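Long-range contact in quinonprotein alcohol dehydrogenase-like protein (Bacteroides thetaiotaomicron VPI-5482, PDB 4R5O), which is of unknown function but binds calcium ions and joins an immunoglobulin-like beta-sandwich domain to a seven-bladed beta-propeller of the YVTN repeat family: residues G21-T25 and E89-S93. Numbering follows the deposited sequence.
Sequences GTFPT and EMSTS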
ATOM      1  N   GLY A  21      13.241  -4.019 -39.111  1.00 77.31           N
ATOM      2  CA  GLY A  21      13.146  -2.802 -38.320  1.00 76.58           C
ATOM      3  C   GLY A  21      11.769  -2.179 -38.265  1.00 79.34           C
ATOM      4  O   GLY A  21      11.600  -1.125 -37.635  1.00 80.33           O
ATOM      5  N   THR A  22      10.758  -2.834 -38.891  1.00 71.89           N
ATOM      6  CA  THR A  22       9.386  -2.312 -38.908  1.00 69.23           C
ATOM      7  C   THR A  22       8.629  -2.829 -37.629  1.00 67.08           C
ATOM      8  O   THR A  22       7.469  -2.473 -37.390  1.00 67.48           O
ATOM      9  CB  THR A  22       8.705  -2.690 -40.226  1.00 70.89           C
ATOM     10  OG1 THR A  22       7.661  -1.788 -40.522  1.00 77.33           O
ATOM     11  CG2 THR A  22       8.203  -4.080 -40.256  1.00 64.35           C
ATOM     12  N   PHE A  23       9.313  -3.650 -36.817  1.00 58.04           N
ATOM     13  CA  PHE A  23       8.840  -4.201 -35.550  1.00 54.20           C
ATOM     14  C   PHE A  23      10.001  -4.187 -34.577  1.00 58.47           C
ATOM     15  O   PHE A  23      11.100  -4.607 -34.938  1.00 58.36           O
ATOM     16  CB  PHE A  23       8.240  -5.608 -35.711  1.00 53.92           C
ATOM     17  CG  PHE A  23       7.603  -6.136 -34.443  1.00 51.66           C
ATOM     18  CD1 PHE A  23       6.274  -5.856 -34.144  1.00 52.62           C
ATOM     19  CD2 PHE A  23       8.338  -6.890 -33.539  1.00 50.68           C
ATOM     20  CE1 PHE A  23       5.690  -6.333 -32.965  1.00 52.09           C
ATOM     21  CE2 PHE A  23       7.760  -7.351 -32.355  1.00 51.92           C
ATOM     22  CZ  PHE A  23       6.435  -7.079 -32.076  1.00 49.53           C
ATOM     23  N   PRO A  24       9.804  -3.657 -33.361  1.00 56.47           N
ATOM     24  CA  PRO A  24      10.933  -3.519 -32.423  1.00 56.86           C
ATOM     25  C   PRO A  24      11.622  -4.850 -32.078  1.00 63.67           C
ATOM     26  O   PRO A  24      11.004  -5.860 -31.715  1.00 62.85           O
ATOM     27  CB  PRO A  24      10.294  -2.911 -31.173  1.00 57.61           C
ATOM     28  CG  PRO A  24       8.822  -3.016 -31.367  1.00 61.10           C
ATOM     29  CD  PRO A  24       8.566  -3.066 -32.810  1.00 57.62           C
ATOM     30  N   THR A  25      12.946  -4.808 -32.198  1.00 63.42           N
ATOM     31  CA  THR A  25      13.876  -5.916 -31.975  1.00 63.84           C
ATOM     32  C   THR A  25      14.413  -5.869 -30.534  1.00 68.97           C
ATOM     33  O   THR A  25      15.095  -6.807 -30.104  1.00 69.30           O
ATOM     34  CB  THR A  25      15.013  -5.855 -33.018  1.00 72.67           C
ATOM     35  OG1 THR A  25      15.914  -6.925 -32.762  1.00 77.14           O
ATOM     36  CG2 THR A  25      15.764  -4.497 -33.045  1.00 69.17           C
ATOM     37  N   GLU A  89       4.718 -14.723 -36.046  1.00 56.66           N
ATOM     38  CA  GLU A  89       4.603 -14.134 -34.727  1.00 54.94           C
ATOM     39  C   GLU A  89       5.949 -13.538 -34.258  1.00 58.83           C
ATOM     40  O   GLU A  89       6.959 -14.247 -34.152  1.00 59.21           O
ATOM     41  CB  GLU A  89       4.103 -15.169 -33.709  1.00 55.20           C
ATOM     42  CG  GLU A  89       3.985 -14.621 -32.297  1.00 63.28           C
ATOM     43  CD  GLU A  89       3.454 -15.572 -31.251  1.00 86.41           C
ATOM     44  OE1 GLU A  89       2.896 -16.627 -31.629  1.00 75.37           O
ATOM     45  OE2 GLU A  89       3.539 -15.228 -30.050  1.00 91.60           O
HETATM   46  N   MSE A  90       5.920 -12.230 -33.930  1.00 53.57           N
HETATM   47  CA  MSE A  90       7.024 -11.451 -33.364  1.00 51.18           C
HETATM   48  C   MSE A  90       6.686 -11.019 -31.983  1.00 53.92           C
HETATM   49  O   MSE A  90       5.536 -10.694 -31.732  1.00 53.46           O
HETATM   50  CB  MSE A  90       7.332 -10.234 -34.208  1.00 53.21           C
HETATM   51  CG  MSE A  90       7.827 -10.561 -35.568  1.00 59.96           C
HETATM   52 SE   MSE A  90       7.367  -9.126 -36.719  0.75 66.56          SE
HETATM   53  CE  MSE A  90       5.335  -9.258 -36.515  1.00 62.44           C
ATOM     54  N   SER A  91       7.673 -10.962 -31.096  1.00 51.06           N
ATOM     55  CA  SER A  91       7.427 -10.548 -29.721  1.00 50.39           C
ATOM     56  C   SER A  91       8.459  -9.525 -29.248  1.00 53.45           C
ATOM     57  O   SER A  91       9.614  -9.507 -29.697  1.00 52.55           O
ATOM     58  CB  SER A  91       7.433 -11.753 -28.787  1.00 52.74           C
ATOM     59  OG  SER A  91       6.381 -12.633 -29.150  1.00 65.82           O
ATOM     60  N   THR A  92       7.998  -8.646 -28.360  1.00 49.28           N
ATOM     61  CA  THR A  92       8.811  -7.635 -27.699  1.00 49.63           C
ATOM     62  C   THR A  92       8.115  -7.339 -26.365  1.00 52.56           C
ATOM     63  O   THR A  92       7.180  -8.047 -25.979  1.00 51.04           O
ATOM     64  CB  THR A  92       9.062  -6.371 -28.586  1.00 57.87           C
ATOM     65  OG1 THR A  92      10.060  -5.571 -27.952  1.00 58.62           O
ATOM     66  CG2 THR A  92       7.783  -5.534 -28.856  1.00 52.63           C
ATOM     67  N   SER A  93       8.596  -6.325 -25.655  1.00 49.02           N
ATOM     68  CA  SER A  93       8.002  -5.883 -24.410  1.00 48.54           C
ATOM     69  C   SER A  93       8.133  -4.372 -24.325  1.00 53.21           C
ATOM     70  O   SER A  93       8.932  -3.776 -25.054  1.00 53.53           O
ATOM     71  CB  SER A  93       8.635  -6.587 -23.216  1.00 51.09           C
ATOM     72  OG  SER A  93      10.033  -6.366 -23.177  1.00 65.61           O
TER
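The ring of F23 is sandwiched between the selenomethionine M90 of strand 86-97 on one face and its own neighbour in sequence, P24, on the other, and no hydrogen bond joins the two segments. CB of M90 makes a CH-pi contact, 3.8 Å from the centroid of the F23 ring and 25° off the ring normal. SE of M90, the selenium that replaces sulfur in this labelled protein, forms a Met-aromatic contact, lying obliquely 4.3 Å from the same centroid. The two side chains run past each other in opposite directions. With CG of F23 anti to N (chi1 -174°), the ring reaches toward the strand, its edge facing the backbone of S91. From the opposite face, CD of P24 sits 3.6 Å above the ring plane, offset toward the rim. T92 continues the apolar surface: its methyl CG2 lies 3.8 Å from CZ of F23, oblique to the ring, and 3.7 Å from CG of P24, whose side chain it meets at about a right angle. Between M90 and T92, the CB of S91 points away from the loop, and its OG hydrogen-bonds OG of S78. F23 also touches C79 and I38, its side chain buried while the loop stays at the surface of the immunoglobulin-like domain. Substituting leucine at F23 would probably cost M90 the flat face against which its CB and selenium rest and open a gap beside the T92 methyl. Residues 21-25 thus meet 89-93 mainly through apolar and aromatic packing, and hydrogen bonds from S93 to S27 and Q28 take over just beyond.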